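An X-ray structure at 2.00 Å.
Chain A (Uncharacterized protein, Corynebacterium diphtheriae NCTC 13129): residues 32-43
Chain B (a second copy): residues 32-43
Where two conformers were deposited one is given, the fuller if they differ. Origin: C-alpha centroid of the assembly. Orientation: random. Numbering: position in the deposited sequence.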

# COMPACT_ATOMS: atom_id res chain seq x y z
N LEU A 32 3.43 2.69 -4.44
CA LEU A 32 3.89 1.80 -5.46
C LEU A 32 4.30 0.48 -4.82
O LEU A 32 5.10 0.45 -3.88
CB LEU A 32 5.09 2.43 -6.18
CG LEU A 32 5.52 1.68 -7.43
CD1 LEU A 32 4.60 1.91 -8.64
CD2 LEU A 32 6.93 2.09 -7.77
N VAL A 33 3.82 -0.64 -5.38
CA VAL A 33 4.28 -1.89 -4.87
C VAL A 33 5.20 -2.50 -5.90
O VAL A 33 4.79 -2.73 -7.05
CB VAL A 33 3.11 -2.86 -4.58
CG1 VAL A 33 3.65 -4.15 -4.05
CG2 VAL A 33 2.12 -2.21 -3.58
N VAL A 34 6.40 -2.82 -5.44
CA VAL A 34 7.42 -3.34 -6.32
C VAL A 34 7.92 -4.66 -5.83
O VAL A 34 7.68 -5.06 -4.67
CB VAL A 34 8.65 -2.40 -6.42
CG1 VAL A 34 8.22 -1.02 -6.93
CG2 VAL A 34 9.32 -2.26 -5.05
N HIS A 35 8.58 -5.36 -6.73
CA HIS A 35 9.16 -6.62 -6.38
C HIS A 35 10.31 -7.00 -7.20
O HIS A 35 10.36 -6.71 -8.40
CB HIS A 35 8.13 -7.77 -6.37
CG HIS A 35 7.60 -8.16 -7.71
ND1 HIS A 35 6.70 -7.38 -8.41
CD2 HIS A 35 7.73 -9.30 -8.43
CE1 HIS A 35 6.34 -8.00 -9.52
NE2 HIS A 35 6.98 -9.15 -9.57
N ARG A 36 11.30 -7.62 -6.55
CA ARG A 36 12.35 -8.37 -7.26
C ARG A 36 12.20 -9.82 -6.79
O ARG A 36 12.54 -10.18 -5.65
CB ARG A 36 13.74 -7.79 -6.97
CG ARG A 36 14.92 -8.52 -7.65
CD ARG A 36 16.28 -7.92 -7.22
NE ARG A 36 17.41 -8.81 -7.54
CZ ARG A 36 18.70 -8.46 -7.49
NH1 ARG A 36 19.05 -7.22 -7.15
NH2 ARG A 36 19.64 -9.35 -7.80
N LYS A 37 11.61 -10.63 -7.67
CA LYS A 37 11.13 -11.99 -7.36
C LYS A 37 10.12 -11.94 -6.22
O LYS A 37 9.09 -11.25 -6.33
CB LYS A 37 12.29 -13.00 -7.08
CG LYS A 37 13.31 -13.12 -8.22
CD LYS A 37 14.28 -14.29 -7.97
CE LYS A 37 15.49 -14.26 -8.90
NZ LYS A 37 16.43 -15.41 -8.64
N ASP A 38 10.42 -12.61 -5.11
CA ASP A 38 9.51 -12.64 -3.95
C ASP A 38 9.74 -11.59 -2.86
O ASP A 38 8.91 -11.49 -1.92
CB ASP A 38 9.52 -14.02 -3.30
CG ASP A 38 8.79 -15.05 -4.13
OD1 ASP A 38 7.75 -15.57 -3.63
OD2 ASP A 38 9.25 -15.34 -5.27
N ASP A 39 10.87 -10.89 -2.90
CA ASP A 39 10.96 -9.76 -2.00
C ASP A 39 10.09 -8.70 -2.60
O ASP A 39 10.15 -8.43 -3.82
CB ASP A 39 12.36 -9.22 -1.77
CG ASP A 39 12.38 -8.23 -0.61
OD1 ASP A 39 11.71 -8.51 0.41
OD2 ASP A 39 13.02 -7.17 -0.72
N LEU A 40 9.25 -8.14 -1.73
CA LEU A 40 8.34 -7.04 -2.07
C LEU A 40 8.71 -5.80 -1.30
O LEU A 40 9.26 -5.90 -0.19
CB LEU A 40 6.88 -7.42 -1.71
CG LEU A 40 6.26 -8.68 -2.37
CD1 LEU A 40 4.78 -8.86 -1.94
CD2 LEU A 40 6.34 -8.63 -3.89
N ASP A 41 8.37 -4.63 -1.84
CA ASP A 41 8.43 -3.40 -1.06
C ASP A 41 7.35 -2.50 -1.53
O ASP A 41 6.70 -2.77 -2.56
CB ASP A 41 9.82 -2.73 -1.13
CG ASP A 41 10.03 -1.64 -0.03
OD1 ASP A 41 9.32 -1.61 1.01
OD2 ASP A 41 10.90 -0.78 -0.25
N ILE A 42 7.10 -1.47 -0.76
CA ILE A 42 6.07 -0.55 -1.06
C ILE A 42 6.46 0.82 -0.50
O ILE A 42 7.03 0.94 0.60
CB ILE A 42 4.74 -1.02 -0.43
CG1 ILE A 42 3.64 -0.01 -0.66
CG2 ILE A 42 4.91 -1.38 1.05
CD1 ILE A 42 2.29 -0.54 -0.05
N PHE A 43 6.17 1.86 -1.30
CA PHE A 43 6.48 3.19 -0.84
C PHE A 43 5.55 4.22 -1.44
O PHE A 43 5.11 4.08 -2.57
CB PHE A 43 7.95 3.53 -1.11
CG PHE A 43 8.36 3.29 -2.49
CD1 PHE A 43 8.22 4.29 -3.44
CD2 PHE A 43 8.90 2.06 -2.85
CE1 PHE A 43 8.62 4.05 -4.75
CE2 PHE A 43 9.26 1.80 -4.09
CZ PHE A 43 9.14 2.78 -5.06
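Chain B (32-43) LVVHRKDDLDIF

What shape does chain B bring to the contact? It repeats the hairpin of chain A through an exact two-fold axis: strand 32-36, a type II' turn from Arg B36 to Asp B39, then strand 39-43. Backbone pairs such as Val B34 N to Asp B41 O, 2.9 Å, hold the arms together. Strand 32-36 of chain B runs at 148° to strand 39-43 of chain A, roughly antiparallel, with axes 9.3 Å apart. That spacing leaves room for side chains between the backbones, and no hydrogen bond joins the two stretches.

Where does the first strand of chain B touch? Leu B32 is out of reach, but Val B33, chi1 t, points toward chain A. Its CG1 lies 4.0 Å from Val A33 CG1 and 3.9 Å from Leu A40 CD1, while its CG2 is 4.1 Å from Ile A42 CD1. Val B34 then points away, as strand alternation requires, and His B35 returns toward chain A with chi1 p. Its ND1 is 3.9 Å from Leu A40 CD1, and Asp A38 OD1 approaches the ring edge, 3.6 Å from His B35 NE2.

What happens round the turn? Arg B36 stays out of reach and Lys B37, at phi/psi 58/-120, points away. Asp B38 starts sideways, but its end comes nearer, placing OD1 3.6 Å from His A35 NE2 and repeating the reciprocal approach.

How does the second strand close the contact? Asp B39 and Asp B41 point away, leaving Leu B40 and Ile B42 to face chain A. Leu B40 CD1 packs 3.9 Å from Val A33 CG1, and its CD2 meets Leu A40 CD2 at 3.9 Å. Further along, Ile B42 CD1 reaches Ile A42 CD1 at 3.8 Å, like against like across the two-fold. Phe B43 lies beyond reach.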

# COMPACT_ATOMS: atom_id res chain seq x y z
N LEU B 32 -2.55 -4.42 3.56
CA LEU B 32 -1.91 -5.70 3.48
C LEU B 32 -1.52 -5.96 2.03
O LEU B 32 -2.35 -5.87 1.12
CB LEU B 32 -2.88 -6.78 3.96
CG LEU B 32 -2.23 -8.15 4.14
CD1 LEU B 32 -1.37 -8.27 5.40
CD2 LEU B 32 -3.33 -9.19 4.16
N VAL B 33 -0.26 -6.37 1.81
CA VAL B 33 0.10 -6.73 0.48
C VAL B 33 0.25 -8.23 0.43
O VAL B 33 1.06 -8.81 1.18
CB VAL B 33 1.43 -6.07 0.03
CG1 VAL B 33 1.75 -6.48 -1.37
CG2 VAL B 33 1.30 -4.53 0.15
N VAL B 34 -0.49 -8.84 -0.50
CA VAL B 34 -0.51 -10.28 -0.61
C VAL B 34 -0.13 -10.70 -2.00
O VAL B 34 -0.09 -9.88 -2.94
CB VAL B 34 -1.92 -10.86 -0.33
CG1 VAL B 34 -2.38 -10.48 1.07
CG2 VAL B 34 -2.92 -10.34 -1.37
N HIS B 35 0.22 -11.97 -2.10
CA HIS B 35 0.56 -12.52 -3.37
C HIS B 35 0.33 -13.96 -3.48
O HIS B 35 0.51 -14.71 -2.50
CB HIS B 35 2.00 -12.19 -3.80
CG HIS B 35 3.08 -12.86 -3.00
ND1 HIS B 35 3.38 -12.48 -1.71
CD2 HIS B 35 3.99 -13.79 -3.34
CE1 HIS B 35 4.41 -13.18 -1.27
NE2 HIS B 35 4.78 -14.01 -2.23
N ARG B 36 -0.13 -14.39 -4.66
CA ARG B 36 -0.08 -15.80 -5.06
C ARG B 36 0.83 -15.85 -6.29
O ARG B 36 0.46 -15.43 -7.40
CB ARG B 36 -1.49 -16.36 -5.33
CG ARG B 36 -1.54 -17.83 -5.77
CD ARG B 36 -2.99 -18.27 -6.12
NE ARG B 36 -3.03 -19.52 -6.89
CZ ARG B 36 -4.13 -20.24 -7.12
NH1 ARG B 36 -5.30 -19.85 -6.64
NH2 ARG B 36 -4.05 -21.36 -7.84
N LYS B 37 2.07 -16.30 -6.05
CA LYS B 37 3.19 -16.21 -7.00
C LYS B 37 3.42 -14.75 -7.37
O LYS B 37 3.68 -13.91 -6.49
CB LYS B 37 2.99 -17.12 -8.26
CG LYS B 37 2.79 -18.60 -7.94
CD LYS B 37 2.85 -19.45 -9.22
CE LYS B 37 2.35 -20.88 -8.99
NZ LYS B 37 2.41 -21.70 -10.26
N ASP B 38 3.30 -14.42 -8.66
CA ASP B 38 3.52 -13.04 -9.13
C ASP B 38 2.30 -12.13 -9.22
O ASP B 38 2.46 -10.91 -9.49
CB ASP B 38 4.22 -13.05 -10.49
CG ASP B 38 5.67 -13.44 -10.39
OD1 ASP B 38 6.53 -12.58 -10.71
OD2 ASP B 38 5.95 -14.61 -9.99
N ASP B 39 1.09 -12.69 -9.11
CA ASP B 39 -0.02 -11.79 -8.97
C ASP B 39 0.05 -11.26 -7.57
O ASP B 39 0.24 -12.04 -6.61
CB ASP B 39 -1.39 -12.40 -9.25
CG ASP B 39 -2.46 -11.31 -9.35
OD1 ASP B 39 -2.18 -10.27 -9.98
OD2 ASP B 39 -3.55 -11.48 -8.78
N LEU B 40 -0.07 -9.95 -7.48
CA LEU B 40 -0.08 -9.21 -6.21
C LEU B 40 -1.43 -8.55 -6.01
O LEU B 40 -2.10 -8.20 -6.99
CB LEU B 40 1.00 -8.11 -6.20
CG LEU B 40 2.48 -8.54 -6.40
CD1 LEU B 40 3.44 -7.32 -6.31
CD2 LEU B 40 2.92 -9.60 -5.40
N ASP B 41 -1.80 -8.31 -4.75
CA ASP B 41 -2.93 -7.43 -4.46
C ASP B 41 -2.65 -6.74 -3.17
O ASP B 41 -1.70 -7.09 -2.46
CB ASP B 41 -4.27 -8.20 -4.43
CG ASP B 41 -5.52 -7.26 -4.50
OD1 ASP B 41 -5.42 -6.08 -4.93
OD2 ASP B 41 -6.59 -7.71 -4.07
N ILE B 42 -3.45 -5.73 -2.90
CA ILE B 42 -3.27 -4.95 -1.74
C ILE B 42 -4.64 -4.40 -1.32
O ILE B 42 -5.47 -4.01 -2.16
CB ILE B 42 -2.30 -3.78 -2.02
CG1 ILE B 42 -2.17 -2.88 -0.81
CG2 ILE B 42 -2.67 -3.02 -3.29
CD1 ILE B 42 -1.13 -1.74 -1.11
N PHE B 43 -4.88 -4.41 -0.00
CA PHE B 43 -6.13 -3.89 0.48
C PHE B 43 -6.00 -3.34 1.89
O PHE B 43 -5.23 -3.85 2.68
CB PHE B 43 -7.23 -4.94 0.39
CG PHE B 43 -6.88 -6.22 1.00
CD1 PHE B 43 -7.13 -6.44 2.34
CD2 PHE B 43 -6.28 -7.21 0.22
CE1 PHE B 43 -6.78 -7.66 2.90
CE2 PHE B 43 -5.92 -8.37 0.74
CZ PHE B 43 -6.17 -8.63 2.08